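Long-range contacts in kinesin-like protein KAR3 (PDB 1F9V), which probably couples ATP hydrolysis to force production along microtubules, as a kinesin-family motor whose nucleotide-binding motor domain is seen here: residues Arg6-Arg12 and Phe56-Gln62; Phe89-Gln93 and Met314-Ile318; Gly275-His279 and Ser336-Ser340. The protein carries 2 engineered substitutions. Residue numbers count along the deposited sequence, not the author numbering.

Interaction 1. Residues Arg6-Arg12 and Phe56-Gln62; sequences RVYCRIR and FDKIFDQ. With ADP (adenosine-5'-diphosphate), chain D; ADP (adenosine-5'-diphosphate), chain C.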
loop_
_atom_site.group_PDB
_atom_site.type_symbol
_atom_site.label_atom_id
_atom_site.label_comp_id
_atom_site.label_asym_id
_atom_site.label_seq_id
_atom_site.Cartn_x
_atom_site.Cartn_y
_atom_site.Cartn_z
ATOM N N ARG A 6 -5.371 2.705 8.893
ATOM C CA ARG A 6 -5.825 1.357 9.207
ATOM C C ARG A 6 -4.792 0.381 8.693
ATOM O O ARG A 6 -4.066 0.671 7.742
ATOM C CB ARG A 6 -7.174 1.079 8.571
ATOM C CG ARG A 6 -8.224 2.024 9.070
ATOM C CD ARG A 6 -9.435 1.303 9.580
ATOM N NE ARG A 6 -10.644 2.120 9.473
ATOM C CZ ARG A 6 -10.754 3.384 9.871
ATOM N NH1 ARG A 6 -9.723 4.020 10.414
ATOM N NH2 ARG A 6 -11.915 4.014 9.727
ATOM N N VAL A 7 -4.724 -0.778 9.332
ATOM C CA VAL A 7 -3.768 -1.801 8.961
ATOM C C VAL A 7 -4.443 -3.151 8.743
ATOM O O VAL A 7 -5.204 -3.611 9.594
ATOM C CB VAL A 7 -2.699 -1.956 10.065
ATOM C CG1 VAL A 7 -1.682 -3.012 9.665
ATOM C CG2 VAL A 7 -2.024 -0.604 10.324
ATOM N N TYR A 8 -4.178 -3.761 7.590
ATOM C CA TYR A 8 -4.710 -5.087 7.261
ATOM C C TYR A 8 -3.523 -6.019 7.058
ATOM O O TYR A 8 -2.475 -5.607 6.549
ATOM C CB TYR A 8 -5.493 -5.088 5.945
ATOM C CG TYR A 8 -6.798 -4.331 5.925
ATOM C CD1 TYR A 8 -7.372 -3.822 7.090
ATOM C CD2 TYR A 8 -7.467 -4.127 4.720
ATOM C CE1 TYR A 8 -8.586 -3.131 7.048
ATOM C CE2 TYR A 8 -8.671 -3.442 4.669
ATOM C CZ TYR A 8 -9.224 -2.945 5.826
ATOM O OH TYR A 8 -10.417 -2.257 5.751
ATOM N N CYS A 9 -3.678 -7.272 7.465
ATOM C CA CYS A 9 -2.631 -8.257 7.254
ATOM C C CYS A 9 -3.226 -9.297 6.309
ATOM O O CYS A 9 -4.419 -9.601 6.398
ATOM C CB CYS A 9 -2.236 -8.924 8.576
ATOM S SG CYS A 9 -1.113 -10.346 8.383
ATOM N N ARG A 10 -2.424 -9.817 5.388
ATOM C CA ARG A 10 -2.918 -10.848 4.486
ATOM C C ARG A 10 -1.936 -11.993 4.364
ATOM O O ARG A 10 -0.777 -11.800 3.990
ATOM C CB ARG A 10 -3.195 -10.300 3.088
ATOM C CG ARG A 10 -3.678 -11.399 2.140
ATOM C CD ARG A 10 -3.739 -10.956 0.683
ATOM N NE ARG A 10 -4.612 -11.837 -0.086
ATOM C CZ ARG A 10 -5.029 -11.585 -1.322
ATOM N NH1 ARG A 10 -4.649 -10.471 -1.942
ATOM N NH2 ARG A 10 -5.838 -12.437 -1.934
ATOM N N ILE A 11 -2.407 -13.193 4.688
ATOM C CA ILE A 11 -1.583 -14.389 4.581
ATOM C C ILE A 11 -1.912 -15.009 3.229
ATOM O O ILE A 11 -3.067 -15.348 2.963
ATOM C CB ILE A 11 -1.920 -15.422 5.694
ATOM C CG1 ILE A 11 -1.748 -14.779 7.074
ATOM C CG2 ILE A 11 -1.017 -16.649 5.560
ATOM C CD1 ILE A 11 -2.496 -15.487 8.181
ATOM N N ARG A 12 -0.918 -15.134 2.362
ATOM C CA ARG A 12 -1.163 -15.732 1.059
ATOM C C ARG A 12 -1.174 -17.251 1.188
ATOM O O ARG A 12 -0.693 -17.801 2.178
ATOM C CB ARG A 12 -0.062 -15.334 0.073
ATOM C CG ARG A 12 1.317 -15.895 0.406
ATOM C CD ARG A 12 2.192 -16.021 -0.841
ATOM N NE ARG A 12 3.603 -16.261 -0.540
ATOM C CZ ARG A 12 4.107 -17.438 -0.173
ATOM N NH1 ARG A 12 3.311 -18.498 -0.059
ATOM N NH2 ARG A 12 5.408 -17.560 0.070
ATOM N N PHE A 56 -5.079 -6.350 14.307
ATOM C CA PHE A 56 -5.169 -5.419 13.188
ATOM C C PHE A 56 -6.628 -5.135 12.885
ATOM O O PHE A 56 -7.521 -5.738 13.476
ATOM C CB PHE A 56 -4.476 -6.012 11.955
ATOM C CG PHE A 56 -3.018 -6.323 12.180
ATOM C CD1 PHE A 56 -2.109 -5.300 12.447
ATOM C CD2 PHE A 56 -2.560 -7.640 12.178
ATOM C CE1 PHE A 56 -0.771 -5.578 12.714
ATOM C CE2 PHE A 56 -1.215 -7.933 12.444
ATOM C CZ PHE A 56 -0.320 -6.900 12.713
ATOM N N ASP A 57 -6.882 -4.208 11.972
ATOM C CA ASP A 57 -8.254 -3.873 11.629
ATOM C C ASP A 57 -8.914 -5.040 10.908
ATOM O O ASP A 57 -10.128 -5.231 10.984
ATOM C CB ASP A 57 -8.274 -2.606 10.767
ATOM C CG ASP A 57 -7.814 -1.384 11.543
ATOM O OD1 ASP A 57 -8.591 -0.877 12.375
ATOM O OD2 ASP A 57 -6.670 -0.941 11.339
ATOM N N LYS A 58 -8.101 -5.831 10.217
ATOM C CA LYS A 58 -8.607 -6.990 9.495
ATOM C C LYS A 58 -7.457 -7.907 9.132
ATOM O O LYS A 58 -6.351 -7.455 8.830
ATOM C CB LYS A 58 -9.334 -6.551 8.218
ATOM C CG LYS A 58 -9.904 -7.704 7.396
ATOM C CD LYS A 58 -11.429 -7.834 7.498
ATOM C CE LYS A 58 -12.042 -6.967 8.592
ATOM N NZ LYS A 58 -13.464 -6.597 8.292
ATOM N N ILE A 59 -7.709 -9.208 9.180
ATOM C CA ILE A 59 -6.686 -10.168 8.813
ATOM C C ILE A 59 -7.291 -11.098 7.783
ATOM O O ILE A 59 -8.300 -11.748 8.039
ATOM C CB ILE A 59 -6.188 -10.987 10.023
ATOM C CG1 ILE A 59 -5.606 -10.049 11.085
ATOM C CG2 ILE A 59 -5.105 -11.967 9.571
ATOM C CD1 ILE A 59 -5.167 -10.741 12.360
ATOM N N PHE A 60 -6.692 -11.118 6.599
ATOM C CA PHE A 60 -7.150 -11.976 5.515
ATOM C C PHE A 60 -6.314 -13.242 5.553
ATOM O O PHE A 60 -5.089 -13.175 5.661
ATOM C CB PHE A 60 -6.962 -11.277 4.163
ATOM C CG PHE A 60 -7.771 -10.017 4.014
ATOM C CD1 PHE A 60 -9.137 -10.078 3.753
ATOM C CD2 PHE A 60 -7.165 -8.767 4.133
ATOM C CE1 PHE A 60 -9.891 -8.916 3.610
ATOM C CE2 PHE A 60 -7.909 -7.596 3.993
ATOM C CZ PHE A 60 -9.275 -7.669 3.731
ATOM N N ASP A 61 -6.966 -14.397 5.475
ATOM C CA ASP A 61 -6.224 -15.650 5.501
ATOM C C ASP A 61 -6.105 -16.262 4.110
ATOM O O ASP A 61 -6.491 -15.642 3.114
ATOM C CB ASP A 61 -6.854 -16.642 6.494
ATOM C CG ASP A 61 -8.247 -17.090 6.094
ATOM O OD1 ASP A 61 -8.584 -17.047 4.891
ATOM O OD2 ASP A 61 -9.008 -17.493 7.003
ATOM N N GLN A 62 -5.562 -17.471 4.041
ATOM C CA GLN A 62 -5.356 -18.142 2.766
ATOM C C GLN A 62 -6.618 -18.368 1.938
ATOM O O GLN A 62 -6.529 -18.562 0.729
ATOM C CB GLN A 62 -4.635 -19.474 2.988
ATOM C CG GLN A 62 -3.227 -19.313 3.540
ATOM C CD GLN A 62 -3.152 -19.591 5.024
ATOM O OE1 GLN A 62 -3.850 -18.961 5.832
ATOM N NE2 GLN A 62 -2.303 -20.545 5.397
HETATM P PB ADP D . -16.074 2.954 10.011
HETATM O O1B ADP D . -16.112 3.539 11.386
HETATM O O2B ADP D . -14.554 2.547 9.588
HETATM O O3B ADP D . -16.991 1.779 9.902
HETATM P PA ADP D . -15.654 5.037 8.037
HETATM O O1A ADP D . -16.450 6.259 7.821
HETATM O O2A ADP D . -14.374 5.323 8.712
HETATM O O3A ADP D . -16.474 4.043 8.961
HETATM O "O5'" ADP D . -15.465 4.197 6.676
HETATM C "C5'" ADP D . -16.118 2.932 6.541
HETATM C "C4'" ADP D . -15.345 1.960 5.649
HETATM O "O4'" ADP D . -14.448 2.602 4.708
HETATM C "C3'" ADP D . -14.522 0.969 6.444
HETATM O "O3'" ADP D . -15.260 -0.198 6.838
HETATM C "C2'" ADP D . -13.351 0.653 5.548
HETATM O "O2'" ADP D . -13.595 -0.486 4.705
HETATM C "C1'" ADP D . -13.142 1.962 4.790
HETATM N N9 ADP D . -12.050 2.822 5.413
HETATM C C8 ADP D . -12.202 4.002 6.044
HETATM N N7 ADP D . -10.996 4.456 6.434
HETATM C C5 ADP D . -10.079 3.590 6.057
HETATM C C6 ADP D . -8.675 3.487 6.149
HETATM N N6 ADP D . -7.951 4.450 6.751
HETATM N N1 ADP D . -8.030 2.392 5.623
HETATM C C2 ADP D . -8.703 1.395 5.006
HETATM N N3 ADP D . -10.044 1.485 4.906
HETATM C C4 ADP D . -10.757 2.534 5.403
HETATM P PB ADP C . 5.853 -10.106 -3.863
HETATM O O1B ADP C . 5.544 -9.767 -2.450
HETATM O O2B ADP C . 5.283 -8.977 -4.851
HETATM O O3B ADP C . 7.307 -10.330 -4.065
HETATM P PA ADP C . 4.204 -11.771 -5.555
HETATM O O1A ADP C . 2.901 -11.111 -5.483
HETATM O O2A ADP C . 4.891 -11.360 -6.777
HETATM O O3A ADP C . 5.059 -11.401 -4.281
HETATM O "O5'" ADP C . 4.036 -13.344 -5.605
HETATM C "C5'" ADP C . 4.576 -14.332 -4.724
HETATM C "C4'" ADP C . 4.048 -15.680 -5.297
HETATM O "O4'" ADP C . 2.887 -16.014 -4.528
HETATM C "C3'" ADP C . 3.547 -15.579 -6.752
HETATM O "O3'" ADP C . 3.819 -16.769 -7.510
HETATM C "C2'" ADP C . 2.053 -15.328 -6.640
HETATM O "O2'" ADP C . 1.316 -15.709 -7.814
HETATM C "C1'" ADP C . 1.701 -16.067 -5.356
HETATM N N9 ADP C . 0.607 -15.402 -4.581
HETATM C C8 ADP C . 0.784 -14.323 -3.793
HETATM N N7 ADP C . -0.361 -14.000 -3.227
HETATM C C5 ADP C . -1.278 -14.842 -3.628
HETATM C C6 ADP C . -2.631 -15.016 -3.377
HETATM N N6 ADP C . -3.266 -14.185 -2.544
HETATM N N1 ADP C . -3.318 -16.034 -3.982
HETATM C C2 ADP C . -2.712 -16.894 -4.826
HETATM N N3 ADP C . -1.396 -16.743 -5.075
HETATM C C4 ADP C . -0.658 -15.752 -4.509
#
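Strands 6-11 and 58-60 run parallel, their axes 4.6 Å apart at 17°. The backbones zip through Cys9 N to Lys58 O (3.0 Å), Phe60 N to Cys9 O (2.7 Å) and Ile11 N to Phe60 O (2.9 Å). On one face the Tyr8 ring is the central bump: Lys58 CB covers it by a CH-pi contact, 4.0 Å from its centroid, and Phe60 turns an edge to it in an offset T-shaped pair, centroids 5.6 Å apart. Helix 66-77 lies against Tyr8 and Phe60. On the other face Phe56 fills the hollow beside Val7 and Cys9, with Val7 CG1 3.6 Å from Phe56 CD1. Asp57 closes the pairing at its start: its OD2 accepts from Val7 N (2.8 Å) and its N donates to Val7 O (3.0 Å); OD1 salt-bridges Arg342. Arg6 NH2 donates to O2B of the chain D ADP (3.0 Å). Regular backbone bonding thus sets alternate side chains into two ADP pockets, Arg6 with Tyr8 and Arg10 with Arg12, which follows the strand.

Interaction 2. Residues Phe89-Gln93 and Met314-Ile318; sequences FAYGQ and MFVNI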
loop_
_atom_site.group_PDB
_atom_site.type_symbol
_atom_site.label_atom_id
_atom_site.label_comp_id
_atom_site.label_asym_id
_atom_site.label_seq_id
_atom_site.Cartn_x
_atom_site.Cartn_y
_atom_site.Cartn_z
ATOM N N PHE A 89 -0.563 1.056 0.939
ATOM C CA PHE A 89 0.801 0.549 0.831
ATOM C C PHE A 89 0.860 -0.966 1.037
ATOM O O PHE A 89 0.460 -1.459 2.093
ATOM C CB PHE A 89 1.718 1.189 1.887
ATOM C CG PHE A 89 1.833 2.689 1.792
ATOM C CD1 PHE A 89 2.804 3.275 0.990
ATOM C CD2 PHE A 89 1.005 3.508 2.554
ATOM C CE1 PHE A 89 2.954 4.666 0.952
ATOM C CE2 PHE A 89 1.144 4.899 2.524
ATOM C CZ PHE A 89 2.123 5.478 1.722
ATOM N N ALA A 90 1.350 -1.697 0.044
ATOM C CA ALA A 90 1.507 -3.143 0.188
ATOM C C ALA A 90 2.940 -3.319 0.694
ATOM O O ALA A 90 3.896 -2.940 0.012
ATOM C CB ALA A 90 1.318 -3.843 -1.143
ATOM N N TYR A 91 3.071 -3.899 1.888
ATOM C CA TYR A 91 4.355 -4.097 2.563
ATOM C C TYR A 91 4.595 -5.572 2.857
ATOM O O TYR A 91 3.660 -6.293 3.210
ATOM C CB TYR A 91 4.343 -3.314 3.885
ATOM C CG TYR A 91 5.587 -3.434 4.735
ATOM C CD1 TYR A 91 6.531 -2.407 4.766
ATOM C CD2 TYR A 91 5.826 -4.575 5.517
ATOM C CE1 TYR A 91 7.682 -2.506 5.545
ATOM C CE2 TYR A 91 6.984 -4.684 6.306
ATOM C CZ TYR A 91 7.904 -3.645 6.311
ATOM O OH TYR A 91 9.049 -3.732 7.065
ATOM N N GLY A 92 5.847 -6.007 2.743
ATOM C CA GLY A 92 6.169 -7.395 3.027
ATOM C C GLY A 92 7.413 -7.859 2.305
ATOM O O GLY A 92 7.898 -7.190 1.391
ATOM N N GLN A 93 7.936 -9.015 2.693
ATOM C CA GLN A 93 9.140 -9.526 2.054
ATOM C C GLN A 93 8.858 -9.943 0.626
ATOM O O GLN A 93 7.710 -10.200 0.257
ATOM C CB GLN A 93 9.684 -10.732 2.828
ATOM C CG GLN A 93 8.820 -11.983 2.703
ATOM C CD GLN A 93 9.446 -13.198 3.364
ATOM O OE1 GLN A 93 10.584 -13.567 3.062
ATOM N NE2 GLN A 93 8.707 -13.825 4.266
ATOM N N MET A 314 -2.404 0.459 5.412
ATOM C CA MET A 314 -1.151 -0.282 5.315
ATOM C C MET A 314 -1.594 -1.731 5.133
ATOM O O MET A 314 -2.370 -2.253 5.930
ATOM C CB MET A 314 -0.317 -0.134 6.593
ATOM C CG MET A 314 -0.110 1.315 7.048
ATOM S SD MET A 314 0.809 2.328 5.849
ATOM C CE MET A 314 2.376 1.353 5.692
ATOM N N PHE A 315 -1.115 -2.360 4.071
ATOM C CA PHE A 315 -1.469 -3.734 3.743
ATOM C C PHE A 315 -0.233 -4.620 3.908
ATOM O O PHE A 315 0.642 -4.636 3.044
ATOM C CB PHE A 315 -1.978 -3.774 2.295
ATOM C CG PHE A 315 -2.977 -4.854 2.032
ATOM C CD1 PHE A 315 -2.556 -6.165 1.842
ATOM C CD2 PHE A 315 -4.333 -4.570 1.974
ATOM C CE1 PHE A 315 -3.480 -7.187 1.596
ATOM C CE2 PHE A 315 -5.265 -5.581 1.728
ATOM C CZ PHE A 315 -4.834 -6.893 1.538
ATOM N N VAL A 316 -0.163 -5.360 5.012
ATOM C CA VAL A 316 0.996 -6.208 5.264
ATOM C C VAL A 316 0.806 -7.652 4.812
ATOM O O VAL A 316 -0.007 -8.403 5.357
ATOM C CB VAL A 316 1.401 -6.159 6.753
ATOM C CG1 VAL A 316 2.616 -7.038 7.000
ATOM C CG2 VAL A 316 1.718 -4.718 7.145
ATOM N N ASN A 317 1.576 -8.012 3.791
ATOM C CA ASN A 317 1.546 -9.332 3.190
ATOM C C ASN A 317 2.541 -10.251 3.861
ATOM O O ASN A 317 3.690 -9.873 4.091
ATOM C CB ASN A 317 1.900 -9.229 1.704
ATOM C CG ASN A 317 0.882 -8.433 0.922
ATOM O OD1 ASN A 317 1.115 -7.275 0.572
ATOM N ND2 ASN A 317 -0.257 -9.050 0.641
ATOM N N ILE A 318 2.101 -11.468 4.171
ATOM C CA ILE A 318 2.994 -12.439 4.786
ATOM C C ILE A 318 2.779 -13.833 4.221
ATOM O O ILE A 318 1.693 -14.169 3.741
ATOM C CB ILE A 318 2.831 -12.508 6.326
ATOM C CG1 ILE A 318 1.397 -12.862 6.695
ATOM C CG2 ILE A 318 3.265 -11.183 6.965
ATOM C CD1 ILE A 318 1.251 -13.278 8.154
HETATM O O HOH W 1 6.282 -10.402 4.846
#
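Between Phe89-Gln93 and Met314-Ile318 two parallel strands of the central sheet lie side by side, their axes 4.6 Å apart and inclined by 25°. Their polar backbone atoms are matched in turn: Phe315 N donates to Phe89 O (2.7 Å), Tyr91 N to Phe315 O (2.8 Å) and Asn317 N to Tyr91 O (2.8 Å). On the strand's other side Ala90 makes its backbone bonds with Val243 and Leu245, and Gly92 with Ser248. Past Tyr91 the direct pairing gives way to a water, which accepts from Gln93 N (3.0 Å) and donates to Asn317 O (2.8 Å). The backbone at Gly92 adopts angles open only to glycine, since a CB would jam against the preceding carbonyl and against Asn317 O. Its own carbonyl accepts from Lys98 NZ, and that of Gln93 from Ser96 OG, so the P-loop, which begins at Gly92, folds back on its start. Among the side chains, Asn317 ND2 has a weak hydrogen bond to Thr101 OG1, whereas Asn317 OD1 is buried without a polar partner, 3.8 Å from Ala90 CB. The side chains otherwise meet through apolar contacts. Met314 SD makes an oblique Met-aromatic contact with Phe89, 3.5 Å from its CD2, and Tyr91 CD2 lies 4.3 Å from Val316 CG1 on the same face of the sheet, which helix 325-338 covers. Gln93 to Phe100 belong to an ADP pocket. The chemistry is that of a P-loop NTPase core: a strand satisfied from both sides, then a glycine and a bridging water where the chain turns into the nucleotide loop.

Interaction 3. Residues Gly275-His279 and Ser336-Ser340; sequences GDVIH and SKVNS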
loop_
_atom_site.group_PDB
_atom_site.type_symbol
_atom_site.label_atom_id
_atom_site.label_comp_id
_atom_site.label_asym_id
_atom_site.label_seq_id
_atom_site.Cartn_x
_atom_site.Cartn_y
_atom_site.Cartn_z
ATOM N N GLY A 275 7.665 3.857 8.044
ATOM C CA GLY A 275 7.097 3.386 9.293
ATOM C C GLY A 275 7.057 4.488 10.334
ATOM O O GLY A 275 6.063 4.646 11.052
ATOM N N ASP A 276 8.139 5.259 10.421
ATOM C CA ASP A 276 8.211 6.347 11.385
ATOM C C ASP A 276 7.149 7.405 11.101
ATOM O O ASP A 276 6.501 7.910 12.018
ATOM C CB ASP A 276 9.597 6.995 11.359
ATOM C CG ASP A 276 10.658 6.127 11.999
ATOM O OD1 ASP A 276 10.312 5.279 12.846
ATOM O OD2 ASP A 276 11.842 6.294 11.655
ATOM N N VAL A 277 6.976 7.740 9.829
ATOM C CA VAL A 277 5.994 8.747 9.438
ATOM C C VAL A 277 4.562 8.289 9.746
ATOM O O VAL A 277 3.792 9.021 10.364
ATOM C CB VAL A 277 6.135 9.094 7.920
ATOM C CG1 VAL A 277 4.925 9.873 7.428
ATOM C CG2 VAL A 277 7.403 9.911 7.698
ATOM N N ILE A 278 4.204 7.079 9.323
ATOM C CA ILE A 278 2.850 6.576 9.571
ATOM C C ILE A 278 2.591 6.429 11.069
ATOM O O ILE A 278 1.508 6.755 11.553
ATOM C CB ILE A 278 2.607 5.209 8.873
ATOM C CG1 ILE A 278 2.887 5.319 7.366
ATOM C CG2 ILE A 278 1.166 4.755 9.104
ATOM C CD1 ILE A 278 2.064 6.353 6.652
ATOM N N HIS A 279 3.583 5.948 11.813
ATOM C CA HIS A 279 3.407 5.795 13.250
ATOM C C HIS A 279 3.139 7.161 13.890
ATOM O O HIS A 279 2.231 7.311 14.709
ATOM C CB HIS A 279 4.652 5.164 13.887
ATOM C CG HIS A 279 4.600 5.112 15.384
ATOM N ND1 HIS A 279 4.032 4.062 16.072
ATOM C CD2 HIS A 279 5.017 5.996 16.321
ATOM C CE1 HIS A 279 4.100 4.301 17.370
ATOM N NE2 HIS A 279 4.693 5.467 17.549
ATOM N N SER A 336 2.497 -3.656 13.361
ATOM C CA SER A 336 2.102 -3.208 14.695
ATOM C C SER A 336 2.556 -1.767 14.954
ATOM O O SER A 336 1.856 -0.987 15.606
ATOM C CB SER A 336 2.702 -4.131 15.764
ATOM O OG SER A 336 2.264 -5.470 15.584
ATOM N N LYS A 337 3.733 -1.419 14.442
ATOM C CA LYS A 337 4.256 -0.071 14.618
ATOM C C LYS A 337 3.398 0.953 13.874
ATOM O O LYS A 337 3.170 2.061 14.368
ATOM C CB LYS A 337 5.697 0.005 14.119
ATOM C CG LYS A 337 6.269 1.415 14.135
ATOM C CD LYS A 337 7.669 1.456 13.552
ATOM C CE LYS A 337 8.224 2.867 13.564
ATOM N NZ LYS A 337 9.692 2.866 13.321
ATOM N N VAL A 338 2.901 0.585 12.696
ATOM C CA VAL A 338 2.093 1.532 11.943
ATOM C C VAL A 338 0.625 1.580 12.384
ATOM O O VAL A 338 -0.135 2.422 11.919
ATOM C CB VAL A 338 2.209 1.280 10.421
ATOM C CG1 VAL A 338 3.623 1.578 9.972
ATOM C CG2 VAL A 338 1.850 -0.149 10.081
ATOM N N ASN A 339 0.231 0.682 13.287
ATOM C CA ASN A 339 -1.134 0.680 13.820
ATOM C C ASN A 339 -1.260 2.033 14.525
ATOM O O ASN A 339 -0.348 2.433 15.249
ATOM C CB ASN A 339 -1.296 -0.419 14.879
ATOM C CG ASN A 339 -1.933 -1.686 14.338
ATOM O OD1 ASN A 339 -2.669 -1.663 13.354
ATOM N ND2 ASN A 339 -1.654 -2.812 14.998
ATOM N N SER A 340 -2.369 2.739 14.335
ATOM C CA SER A 340 -2.530 4.033 14.999
ATOM C C SER A 340 -3.127 3.868 16.400
ATOM O O SER A 340 -3.566 2.773 16.772
ATOM C CB SER A 340 -3.415 4.959 14.155
ATOM O OG SER A 340 -4.787 4.733 14.419
HETATM O O HOH W 2 -0.161 5.001 12.958
#
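Gly275 opens the contact on helix 258-281. Gly275 CA lies 4.0 Å from Val338 CG1, and Gly275 O is 3.8 Å from Lys337 CE, at the end of helix 325-338. Asp276 comes next. Its CA-to-CB bond points away from the partner, yet the carboxylate reaches back, and Asp276 OD1 forms a short salt bridge with Lys337 NZ at 2.5 Å. The lysine spans the gap fully extended, all its chi angles being t, which carries its NZ across to the Asp276 carboxylate. Ile278 is the next to take part, its CG2 3.9 Å from Val338 CB, while a water lies 2.8 Å from both Ile278 O and Val338 O. Finally His279 ND1 donates to Lys337 O (2.8 Å), a carbonyl in the last turn of the partner helix, lying at the ring edge near its plane. The polar links lie to one side of the apolar contact between Ile278 and Val338. Helix 297-306 touches Ile278 through Leu306, strand 4-11 meets Ile278 through Ile5 and Val338 through Val7, and strand 51-56 borders Ser336 and Asn339 beyond, so the contact joins two helices over one face of the central sheet.

Overall arrangement
Interactions 1 and 2 are buried pairings within one sheet, bound together because strands 4-11 and 311-318 are neighbours: Tyr8 O lies 2.8 Å from Val316 N and Arg10 N 2.8 Å from Val316 O, both probable hydrogen bonds. Interaction 3 is only partly buried and joins helices instead, replacing repeated backbone bonding with a salt bridge and a histidine-to-carbonyl bond. It still touches both sheet contacts, through Val7 and Phe56 against residues 336-340 and through Met314 against Ile278 and Val338. Interaction 1 contributes to both ADP pockets, and interaction 2 to the one formed with the P-loop, while the residues of interaction 3 belong to neither pocket.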